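Local coordinates for protein Alp7A (Bacillus subtilis, PDB 5EC0) that binds adenine nucleotide as a plasmid-encoded bacterial actin and probably polymerises into filaments that segregate the plasmid, at residues I131-F140 with S232-T240; K91-L102 with R146-V157. One frame throughout, in Å; residues are numbered along the deposited sequence.

Contact 1: residues I131-F140 with S232-T240; sequences IWLLKKLDKF and SRDSFVSNT
Phe140 turns the edge of its ring toward the face of Phe236, an edge-to-face pair with centroids 5.3 Å apart and planes at 70°, the tight part of the contact. CE2 of Phe140 sits over the centre of the Phe236 ring. At the rim of that ring lies CD1 of Ile131, while Ile131 CG2 rests 3.8 Å from Phe236 CB; flat and branched apolar groups suit this side, where Ile179 of strand 166-179 also packs. Ser238 OG is small enough to lie 3.3 Å from Trp132 CB, and hydrogen-bonds to Asp219 on the next strand.

The side nearer solvent is polar, with long, flexible chains. Lys135, bent at chi2 (-83°) and chi3, hydrogen-bonds through NZ to Phe236 O at 3.0 Å, nearly in line with C=O, and to Arg233 O at 2.9 Å, above the carbonyl plane on the face opposite Phe236 N. Arg233 runs the other way, extended; NH2 donates weakly to Lys135 O and points at Leu137 O at a modelled distance too short to trust, so its strength is doubtful. Lys135 thus ties the turn after helix 131-134 to the start of edge strand 236-239 through main-chain oxygens, and Arg233 probably adds to this.

Contact 2: residues K91-L102 with R146-V157; sequences KVESHIPYVTFL and RMASKFLGTHQV
Tyr98 and His155 meet edge to face, the phenol edge turned toward the imidazole face with planes at 75°, and Tyr98 OH comes within 3.2 Å of His155 ND1. A second edge-to-face pair lies alongside: the edge of Phe151 points at the face of Phe101, planes perpendicular, with Phe151 CD2 3.7 Å from Phe101 CD2. Rings suit both places because each offers a flat face to one neighbour and an edge to another.

Among the hydrogen bonds, His155 NE2 donates almost straight to Phe151 O at 2.6 Å. The oxygen lies in the imidazole plane, although the donor stands above the carbonyl plane, and this bond fixes how the ring is turned. A leucine in place of His155 would probably leave Phe151 O without this donor and Tyr98 without the flat face its edge meets. Lys150, extended beyond CG, carries NZ toward Ser94 O, at a modelled separation too short to be trusted in detail, with its CE 3.1 Å from Val92 O; a long chain with a charged tip can reach the backbone just before the helix. Ser94 itself caps that helix, OG accepting from Ile96 N.

Apolar packing fills the two ends. Met147, CG anti to the backbone N (chi1 -177°) and bent at chi2, brings SD of its flexible thioether to 4.1 Å from Val92 CG2. At the far end Leu102 CB meets Val157 CB at 3.9 Å, and Leu102 CD2 lies against His155 CB.

Helix 95-102 crosses strand 153-157 at -75°, their axes 9.6 Å apart. Phe125 of strand 119-129 stacks on Phe151 and also meets Phe101, while Phe10 of strand 2-10 touches Pro97 and Met147, so the helix packs against the large mixed sheet.

How the contacts relate
The segments alternate along the chain: 91-102, 131-140, 146-157, then 232-240. Contact 2 packs a helix on the large mixed sheet and lies within the first half of an actin-like fold, whereas contact 1 joins that half to the second, setting a short helix and turn against the edge strand of the five-stranded sheet. Their centres are about 22 Å apart, yet they touch where Leu137 CD2 lies 3.4 Å from Arg146 NH2 and Leu133 CD2 lies 3.5 Å from Lys91 N. Helices 131-134 and 140-149 follow one another and carry the connection. The side chains of Trp132 and Lys91 come within about 8 and 7 Å of bound ADP, so one end of each contact lies near the nucleotide site.

Contact 1: residues I131-F140 with S232-T240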
loop_
_atom_site.group_PDB
_atom_site.type_symbol
_atom_site.label_atom_id
_atom_site.label_comp_id
_atom_site.label_asym_id
_atom_site.label_seq_id
_atom_site.Cartn_x
_atom_site.Cartn_y
_atom_site.Cartn_z
ATOM N N ILE A 131 -10.372 -1.971 5.676
ATOM C CA ILE A 131 -11.455 -1.964 6.648
ATOM C C ILE A 131 -12.811 -1.753 5.984
ATOM O O ILE A 131 -13.817 -2.331 6.417
ATOM C CB ILE A 131 -11.191 -0.903 7.750
ATOM C CG1 ILE A 131 -9.984 -1.336 8.580
ATOM C CG2 ILE A 131 -12.409 -0.711 8.674
ATOM C CD1 ILE A 131 -9.480 -0.280 9.521
ATOM N N TRP A 132 -12.853 -0.969 4.913
ATOM C CA TRP A 132 -14.137 -0.686 4.289
ATOM C C TRP A 132 -14.712 -1.979 3.707
ATOM O O TRP A 132 -15.925 -2.160 3.651
ATOM C CB TRP A 132 -14.017 0.394 3.203
ATOM C CG TRP A 132 -13.228 -0.016 1.972
ATOM C CD1 TRP A 132 -11.931 0.317 1.681
ATOM C CD2 TRP A 132 -13.692 -0.817 0.867
ATOM N NE1 TRP A 132 -11.566 -0.221 0.472
ATOM C CE2 TRP A 132 -12.617 -0.921 -0.042
ATOM C CE3 TRP A 132 -14.908 -1.446 0.568
ATOM C CZ2 TRP A 132 -12.724 -1.641 -1.238
ATOM C CZ3 TRP A 132 -15.008 -2.169 -0.619
ATOM C CH2 TRP A 132 -13.921 -2.257 -1.508
ATOM N N LEU A 133 -13.837 -2.879 3.270
ATOM C CA LEU A 133 -14.296 -4.170 2.778
ATOM C C LEU A 133 -14.678 -5.128 3.928
ATOM O O LEU A 133 -15.700 -5.783 3.864
ATOM C CB LEU A 133 -13.228 -4.797 1.882
ATOM C CG LEU A 133 -13.642 -6.074 1.160
ATOM C CD1 LEU A 133 -15.028 -5.916 0.527
ATOM C CD2 LEU A 133 -12.635 -6.403 0.102
ATOM N N LEU A 134 -13.861 -5.201 4.977
ATOM C CA LEU A 134 -14.155 -6.084 6.114
ATOM C C LEU A 134 -15.452 -5.734 6.855
ATOM O O LEU A 134 -16.199 -6.620 7.267
ATOM C CB LEU A 134 -12.984 -6.077 7.099
ATOM C CG LEU A 134 -11.731 -6.762 6.529
ATOM C CD1 LEU A 134 -10.466 -6.397 7.291
ATOM C CD2 LEU A 134 -11.893 -8.287 6.479
ATOM N N LYS A 135 -15.722 -4.445 7.019
ATOM C CA LYS A 135 -16.881 -3.989 7.791
ATOM C C LYS A 135 -18.222 -4.350 7.163
ATOM O O LYS A 135 -19.245 -4.292 7.818
ATOM C CB LYS A 135 -16.819 -2.475 7.992
ATOM C CG LYS A 135 -15.763 -2.033 8.961
ATOM C CD LYS A 135 -16.230 -2.139 10.393
ATOM C CE LYS A 135 -17.067 -0.938 10.789
ATOM N NZ LYS A 135 -17.224 -0.881 12.273
ATOM N N LYS A 136 -18.218 -4.720 5.889
ATOM C CA LYS A 136 -19.442 -5.138 5.224
ATOM C C LYS A 136 -19.935 -6.496 5.725
ATOM O O LYS A 136 -21.089 -6.838 5.531
ATOM C CB LYS A 136 -19.229 -5.181 3.715
ATOM C CG LYS A 136 -19.115 -3.802 3.096
ATOM C CD LYS A 136 -18.665 -3.881 1.654
ATOM C CE LYS A 136 -19.416 -2.861 0.814
ATOM N NZ LYS A 136 -19.527 -1.552 1.517
ATOM N N LEU A 137 -19.059 -7.254 6.383
ATOM C CA LEU A 137 -19.400 -8.594 6.842
ATOM C C LEU A 137 -19.477 -8.628 8.364
ATOM O O LEU A 137 -18.804 -7.848 9.017
ATOM C CB LEU A 137 -18.368 -9.600 6.325
ATOM C CG LEU A 137 -18.807 -11.060 6.169
ATOM C CD1 LEU A 137 -19.881 -11.184 5.099
ATOM C CD2 LEU A 137 -17.622 -11.984 5.856
ATOM N N ASP A 138 -20.285 -9.525 8.931
ATOM C CA ASP A 138 -20.368 -9.669 10.393
ATOM C C ASP A 138 -19.092 -10.273 11.024
ATOM O O ASP A 138 -18.834 -10.047 12.209
ATOM C CB ASP A 138 -21.588 -10.522 10.791
ATOM C CG ASP A 138 -21.482 -11.958 10.306
ATOM O OD1 ASP A 138 -20.673 -12.227 9.384
ATOM O OD2 ASP A 138 -22.203 -12.818 10.837
ATOM N N LYS A 139 -18.307 -11.024 10.244
ATOM C CA LYS A 139 -17.062 -11.639 10.746
ATOM C C LYS A 139 -15.836 -11.317 9.872
ATOM O O LYS A 139 -15.781 -11.731 8.722
ATOM C CB LYS A 139 -17.208 -13.167 10.830
ATOM C CG LYS A 139 -18.368 -13.647 11.669
ATOM C CD LYS A 139 -18.544 -15.156 11.604
ATOM C CE LYS A 139 -19.711 -15.585 12.520
ATOM N NZ LYS A 139 -19.942 -17.069 12.584
ATOM N N PHE A 140 -14.836 -10.637 10.425
ATOM C CA PHE A 140 -13.641 -10.310 9.647
ATOM C C PHE A 140 -12.872 -11.555 9.233
ATOM O O PHE A 140 -12.379 -11.647 8.114
ATOM C CB PHE A 140 -12.700 -9.389 10.433
ATOM C CG PHE A 140 -13.203 -7.977 10.591
ATOM C CD1 PHE A 140 -14.521 -7.648 10.301
ATOM C CD2 PHE A 140 -12.347 -6.974 11.023
ATOM C CE1 PHE A 140 -14.974 -6.358 10.450
ATOM C CE2 PHE A 140 -12.794 -5.680 11.172
ATOM C CZ PHE A 140 -14.106 -5.366 10.888
ATOM N N SER A 232 -13.167 -4.072 19.900
ATOM C CA SER A 232 -14.272 -4.622 19.118
ATOM C C SER A 232 -14.355 -4.040 17.706
ATOM O O SER A 232 -13.555 -3.198 17.297
ATOM C CB SER A 232 -15.602 -4.376 19.822
ATOM O OG SER A 232 -15.967 -3.009 19.732
ATOM N N ARG A 233 -15.366 -4.488 16.985
ATOM C CA ARG A 233 -15.642 -4.049 15.632
ATOM C C ARG A 233 -15.851 -2.536 15.512
ATOM O O ARG A 233 -15.565 -1.935 14.468
ATOM C CB ARG A 233 -16.868 -4.796 15.122
ATOM C CG ARG A 233 -17.473 -4.210 13.900
ATOM C CD ARG A 233 -18.786 -4.864 13.614
ATOM N NE ARG A 233 -19.055 -4.884 12.186
ATOM C CZ ARG A 233 -18.683 -5.871 11.385
ATOM N NH1 ARG A 233 -18.032 -6.920 11.879
ATOM N NH2 ARG A 233 -18.973 -5.807 10.097
ATOM N N ASP A 234 -16.328 -1.920 16.589
ATOM C CA ASP A 234 -16.573 -0.478 16.600
ATOM C C ASP A 234 -15.281 0.332 16.581
ATOM O O ASP A 234 -15.310 1.544 16.341
ATOM C CB ASP A 234 -17.400 -0.083 17.825
ATOM C CG ASP A 234 -18.841 -0.529 17.721
ATOM O OD1 ASP A 234 -19.471 -0.258 16.671
ATOM O OD2 ASP A 234 -19.339 -1.142 18.693
ATOM N N SER A 235 -14.156 -0.336 16.831
ATOM C CA SER A 235 -12.859 0.335 16.878
ATOM C C SER A 235 -12.225 0.470 15.495
ATOM O O SER A 235 -11.115 0.991 15.368
ATOM C CB SER A 235 -11.901 -0.415 17.806
ATOM O OG SER A 235 -12.466 -0.579 19.097
ATOM N N PHE A 236 -12.940 -0.010 14.477
ATOM C CA PHE A 236 -12.479 0.019 13.089
ATOM C C PHE A 236 -13.425 0.868 12.262
ATOM O O PHE A 236 -14.597 0.516 12.133
ATOM C CB PHE A 236 -12.448 -1.385 12.455
ATOM C CG PHE A 236 -11.521 -2.371 13.113
ATOM C CD1 PHE A 236 -11.943 -3.122 14.207
ATOM C CD2 PHE A 236 -10.266 -2.622 12.575
ATOM C CE1 PHE A 236 -11.108 -4.064 14.786
ATOM C CE2 PHE A 236 -9.414 -3.558 13.145
ATOM C CZ PHE A 236 -9.838 -4.285 14.255
ATOM N N VAL A 237 -12.943 1.955 11.664
ATOM C CA VAL A 237 -13.833 2.787 10.859
ATOM C C VAL A 237 -13.179 3.215 9.545
ATOM O O VAL A 237 -12.003 3.560 9.517
ATOM C CB VAL A 237 -14.295 4.033 11.649
ATOM C CG1 VAL A 237 -15.034 5.009 10.745
ATOM C CG2 VAL A 237 -15.181 3.628 12.841
ATOM N N SER A 238 -13.949 3.162 8.456
ATOM C CA SER A 238 -13.494 3.640 7.156
ATOM C C SER A 238 -14.340 4.814 6.643
ATOM O O SER A 238 -15.564 4.787 6.752
ATOM C CB SER A 238 -13.514 2.497 6.145
ATOM O OG SER A 238 -12.798 2.847 4.975
ATOM N N ASN A 239 -13.689 5.841 6.087
ATOM C CA ASN A 239 -14.395 6.992 5.485
ATOM C C ASN A 239 -14.192 7.122 3.981
ATOM O O ASN A 239 -13.127 6.762 3.482
ATOM C CB ASN A 239 -13.926 8.290 6.128
ATOM C CG ASN A 239 -14.400 8.444 7.543
ATOM O OD1 ASN A 239 -15.561 8.758 7.791
ATOM N ND2 ASN A 239 -13.497 8.234 8.490
ATOM N N THR A 240 -15.182 7.666 3.267
ATOM C CA THR A 240 -15.022 7.934 1.837
ATOM C C THR A 240 -15.571 9.298 1.355
ATOM O O THR A 240 -16.715 9.416 0.897
ATOM C CB THR A 240 -15.662 6.813 1.001
ATOM O OG1 THR A 240 -15.202 5.544 1.486
ATOM C CG2 THR A 240 -15.267 6.956 -0.461
#

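Contact 2: residues K91-L102 with R146-V157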
loop_
_atom_site.group_PDB
_atom_site.type_symbol
_atom_site.label_atom_id
_atom_site.label_comp_id
_atom_site.label_asym_id
_atom_site.label_seq_id
_atom_site.Cartn_x
_atom_site.Cartn_y
_atom_site.Cartn_z
ATOM N N LYS A 91 -11.485 -6.824 -3.175
ATOM C CA LYS A 91 -10.146 -7.386 -3.276
ATOM C C LYS A 91 -10.155 -8.913 -3.341
ATOM O O LYS A 91 -9.214 -9.527 -3.861
ATOM C CB LYS A 91 -9.292 -6.921 -2.093
ATOM C CG LYS A 91 -9.167 -5.404 -1.965
ATOM C CD LYS A 91 -8.202 -4.837 -2.998
ATOM C CE LYS A 91 -7.939 -3.355 -2.763
ATOM N NZ LYS A 91 -7.194 -2.753 -3.906
ATOM N N VAL A 92 -11.226 -9.519 -2.821
ATOM C CA VAL A 92 -11.318 -10.972 -2.733
ATOM C C VAL A 92 -11.812 -11.596 -4.035
ATOM O O VAL A 92 -11.221 -12.550 -4.530
ATOM C CB VAL A 92 -12.247 -11.411 -1.582
ATOM C CG1 VAL A 92 -12.361 -12.928 -1.535
ATOM C CG2 VAL A 92 -11.735 -10.880 -0.257
ATOM N N GLU A 93 -12.887 -11.049 -4.593
ATOM C CA GLU A 93 -13.527 -11.671 -5.751
ATOM C C GLU A 93 -13.004 -11.155 -7.100
ATOM O O GLU A 93 -13.240 -11.768 -8.139
ATOM C CB GLU A 93 -15.037 -11.481 -5.643
ATOM C CG GLU A 93 -15.614 -12.174 -4.413
ATOM C CD GLU A 93 -17.052 -11.795 -4.154
ATOM O OE1 GLU A 93 -17.450 -10.693 -4.586
ATOM O OE2 GLU A 93 -17.789 -12.596 -3.531
ATOM N N SER A 94 -12.283 -10.042 -7.076
ATOM C CA SER A 94 -11.655 -9.500 -8.272
ATOM C C SER A 94 -10.340 -10.202 -8.598
ATOM O O SER A 94 -9.560 -10.514 -7.704
ATOM C CB SER A 94 -11.394 -8.008 -8.111
ATOM O OG SER A 94 -10.506 -7.558 -9.109
ATOM N N HIS A 95 -10.099 -10.422 -9.885
ATOM C CA HIS A 95 -8.890 -11.087 -10.354
ATOM C C HIS A 95 -7.678 -10.157 -10.367
ATOM O O HIS A 95 -6.532 -10.612 -10.435
ATOM C CB HIS A 95 -9.122 -11.643 -11.758
ATOM C CG HIS A 95 -9.518 -10.597 -12.750
ATOM N ND1 HIS A 95 -10.834 -10.293 -13.026
ATOM C CD2 HIS A 95 -8.770 -9.762 -13.512
ATOM C CE1 HIS A 95 -10.880 -9.327 -13.929
ATOM N NE2 HIS A 95 -9.642 -8.986 -14.237
ATOM N N ILE A 96 -7.932 -8.853 -10.301
ATOM C CA ILE A 96 -6.859 -7.864 -10.391
ATOM C C ILE A 96 -5.715 -8.044 -9.359
ATOM O O ILE A 96 -4.544 -8.034 -9.753
ATOM C CB ILE A 96 -7.436 -6.429 -10.296
ATOM C CG1 ILE A 96 -8.218 -6.102 -11.565
ATOM C CG2 ILE A 96 -6.328 -5.385 -10.067
ATOM C CD1 ILE A 96 -8.893 -4.741 -11.519
ATOM N N PRO A 97 -6.029 -8.209 -8.057
ATOM C CA PRO A 97 -4.902 -8.448 -7.138
ATOM C C PRO A 97 -4.139 -9.730 -7.453
ATOM O O PRO A 97 -2.903 -9.768 -7.403
ATOM C CB PRO A 97 -5.575 -8.565 -5.755
ATOM C CG PRO A 97 -6.902 -7.937 -5.908
ATOM C CD PRO A 97 -7.318 -8.146 -7.338
ATOM N N TYR A 98 -4.885 -10.781 -7.763
ATOM C CA TYR A 98 -4.293 -12.072 -8.071
ATOM C C TYR A 98 -3.350 -11.985 -9.293
ATOM O O TYR A 98 -2.223 -12.496 -9.260
ATOM C CB TYR A 98 -5.403 -13.093 -8.308
ATOM C CG TYR A 98 -4.930 -14.436 -8.803
ATOM C CD1 TYR A 98 -4.263 -15.318 -7.957
ATOM C CD2 TYR A 98 -5.183 -14.840 -10.112
ATOM C CE1 TYR A 98 -3.829 -16.547 -8.407
ATOM C CE2 TYR A 98 -4.760 -16.078 -10.568
ATOM C CZ TYR A 98 -4.082 -16.922 -9.710
ATOM O OH TYR A 98 -3.661 -18.151 -10.163
ATOM N N VAL A 99 -3.807 -11.332 -10.359
ATOM C CA VAL A 99 -2.979 -11.172 -11.559
ATOM C C VAL A 99 -1.751 -10.300 -11.256
ATOM O O VAL A 99 -0.635 -10.612 -11.669
ATOM C CB VAL A 99 -3.803 -10.580 -12.715
ATOM C CG1 VAL A 99 -2.907 -10.097 -13.868
ATOM C CG2 VAL A 99 -4.821 -11.621 -13.206
ATOM N N THR A 100 -1.936 -9.221 -10.503
ATOM C CA THR A 100 -0.789 -8.396 -10.144
ATOM C C THR A 100 0.260 -9.201 -9.355
ATOM O O THR A 100 1.456 -9.115 -9.638
ATOM C CB THR A 100 -1.217 -7.169 -9.340
ATOM O OG1 THR A 100 -2.316 -6.537 -10.004
ATOM C CG2 THR A 100 -0.071 -6.174 -9.250
ATOM N N PHE A 101 -0.192 -10.009 -8.397
ATOM C CA PHE A 101 0.711 -10.851 -7.617
ATOM C C PHE A 101 1.553 -11.778 -8.508
ATOM O O PHE A 101 2.760 -11.924 -8.299
ATOM C CB PHE A 101 -0.099 -11.661 -6.590
ATOM C CG PHE A 101 0.486 -12.999 -6.254
ATOM C CD1 PHE A 101 1.564 -13.110 -5.386
ATOM C CD2 PHE A 101 -0.079 -14.171 -6.776
ATOM C CE1 PHE A 101 2.093 -14.369 -5.053
ATOM C CE2 PHE A 101 0.436 -15.433 -6.445
ATOM C CZ PHE A 101 1.520 -15.531 -5.592
ATOM N N LEU A 102 0.915 -12.383 -9.505
ATOM C CA LEU A 102 1.592 -13.332 -10.393
ATOM C C LEU A 102 2.682 -12.658 -11.213
ATOM O O LEU A 102 3.803 -13.169 -11.332
ATOM C CB LEU A 102 0.594 -14.005 -11.332
ATOM C CG LEU A 102 -0.443 -14.958 -10.753
ATOM C CD1 LEU A 102 -1.384 -15.452 -11.863
ATOM C CD2 LEU A 102 0.234 -16.139 -10.041
ATOM N N ARG A 146 -10.750 -16.322 3.256
ATOM C CA ARG A 146 -10.979 -16.459 1.823
ATOM C C ARG A 146 -9.911 -15.688 1.036
ATOM O O ARG A 146 -9.445 -16.148 -0.010
ATOM C CB ARG A 146 -12.391 -15.992 1.438
ATOM C CG ARG A 146 -13.512 -16.924 1.939
ATOM C CD ARG A 146 -14.890 -16.589 1.343
ATOM N NE ARG A 146 -15.469 -15.386 1.939
ATOM C CZ ARG A 146 -16.214 -15.377 3.043
ATOM N NH1 ARG A 146 -16.479 -16.512 3.690
ATOM N NH2 ARG A 146 -16.685 -14.229 3.505
ATOM N N MET A 147 -9.506 -14.527 1.537
ATOM C CA MET A 147 -8.470 -13.757 0.832
ATOM C C MET A 147 -7.167 -14.553 0.772
ATOM O O MET A 147 -6.556 -14.681 -0.296
ATOM C CB MET A 147 -8.226 -12.405 1.499
ATOM C CG MET A 147 -7.210 -11.524 0.753
ATOM S SD MET A 147 -7.687 -11.185 -0.963
ATOM C CE MET A 147 -6.515 -9.863 -1.352
ATOM N N ALA A 148 -6.771 -15.110 1.916
ATOM C CA ALA A 148 -5.564 -15.933 2.008
ATOM C C ALA A 148 -5.646 -17.160 1.099
ATOM O O ALA A 148 -4.665 -17.549 0.470
ATOM C CB ALA A 148 -5.316 -16.371 3.471
ATOM N N SER A 149 -6.818 -17.779 1.038
ATOM C CA SER A 149 -7.003 -18.966 0.208
ATOM C C SER A 149 -6.808 -18.697 -1.277
ATOM O O SER A 149 -6.504 -19.604 -2.049
ATOM C CB SER A 149 -8.399 -19.545 0.438
ATOM O OG SER A 149 -8.527 -19.971 1.778
ATOM N N LYS A 150 -6.998 -17.445 -1.672
ATOM C CA LYS A 150 -6.859 -17.050 -3.062
ATOM C C LYS A 150 -5.420 -17.232 -3.533
ATOM O O LYS A 150 -5.152 -17.376 -4.721
ATOM C CB LYS A 150 -7.291 -15.595 -3.245
ATOM C CG LYS A 150 -8.217 -15.363 -4.412
ATOM C CD LYS A 150 -8.317 -13.885 -4.730
ATOM C CE LYS A 150 -8.773 -13.661 -6.169
ATOM N NZ LYS A 150 -8.481 -12.262 -6.563
ATOM N N PHE A 151 -4.493 -17.226 -2.589
ATOM C CA PHE A 151 -3.087 -17.225 -2.941
ATOM C C PHE A 151 -2.409 -18.547 -2.589
ATOM O O PHE A 151 -1.468 -18.951 -3.275
ATOM C CB PHE A 151 -2.401 -16.032 -2.282
ATOM C CG PHE A 151 -2.927 -14.719 -2.771
ATOM C CD1 PHE A 151 -3.995 -14.099 -2.126
ATOM C CD2 PHE A 151 -2.401 -14.132 -3.919
ATOM C CE1 PHE A 151 -4.505 -12.906 -2.592
ATOM C CE2 PHE A 151 -2.911 -12.947 -4.400
ATOM C CZ PHE A 151 -3.969 -12.326 -3.735
ATOM N N LEU A 152 -2.910 -19.221 -1.549
ATOM C CA LEU A 152 -2.445 -20.563 -1.177
ATOM C C LEU A 152 -2.457 -21.542 -2.363
ATOM O O LEU A 152 -3.366 -21.519 -3.203
ATOM C CB LEU A 152 -3.313 -21.133 -0.040
ATOM C CG LEU A 152 -2.758 -22.322 0.744
ATOM C CD1 LEU A 152 -1.436 -21.924 1.394
ATOM C CD2 LEU A 152 -3.747 -22.818 1.810
ATOM N N GLY A 153 -1.449 -22.408 -2.426
ATOM C CA GLY A 153 -1.402 -23.436 -3.454
ATOM C C GLY A 153 -0.575 -23.095 -4.688
ATOM O O GLY A 153 0.276 -22.184 -4.681
ATOM N N THR A 154 -0.859 -23.832 -5.758
ATOM C CA THR A 154 -0.079 -23.821 -6.984
ATOM C C THR A 154 -0.738 -22.982 -8.083
ATOM O O THR A 154 -1.917 -23.155 -8.385
ATOM C CB THR A 154 0.111 -25.253 -7.497
ATOM O OG1 THR A 154 0.711 -26.045 -6.467
ATOM C CG2 THR A 154 0.988 -25.273 -8.760
ATOM N N HIS A 155 0.029 -22.076 -8.667
ATOM C CA HIS A 155 -0.460 -21.244 -9.759
ATOM C C HIS A 155 0.524 -21.233 -10.905
ATOM O O HIS A 155 1.714 -21.472 -10.710
ATOM C CB HIS A 155 -0.691 -19.812 -9.289
ATOM C CG HIS A 155 -1.315 -19.725 -7.931
ATOM N ND1 HIS A 155 -2.653 -19.960 -7.713
ATOM C CD2 HIS A 155 -0.780 -19.424 -6.728
ATOM C CE1 HIS A 155 -2.917 -19.811 -6.425
ATOM N NE2 HIS A 155 -1.797 -19.480 -5.808
ATOM N N GLN A 156 0.039 -20.935 -12.100
ATOM C CA GLN A 156 0.958 -20.695 -13.203
ATOM C C GLN A 156 0.731 -19.357 -13.856
ATOM O O GLN A 156 -0.396 -18.862 -13.925
ATOM C CB GLN A 156 0.839 -21.785 -14.248
ATOM C CG GLN A 156 1.160 -23.142 -13.717
ATOM C CD GLN A 156 1.167 -24.158 -14.813
ATOM O OE1 GLN A 156 0.112 -24.542 -15.322
ATOM N NE2 GLN A 156 2.359 -24.584 -15.213
ATOM N N VAL A 157 1.816 -18.771 -14.340
ATOM C CA VAL A 157 1.715 -17.570 -15.139
ATOM C C VAL A 157 2.760 -17.620 -16.255
ATOM O O VAL A 157 3.868 -18.136 -16.055
ATOM C CB VAL A 157 1.881 -16.302 -14.267
ATOM C CG1 VAL A 157 3.220 -16.314 -13.534
ATOM C CG2 VAL A 157 1.717 -15.027 -15.116
#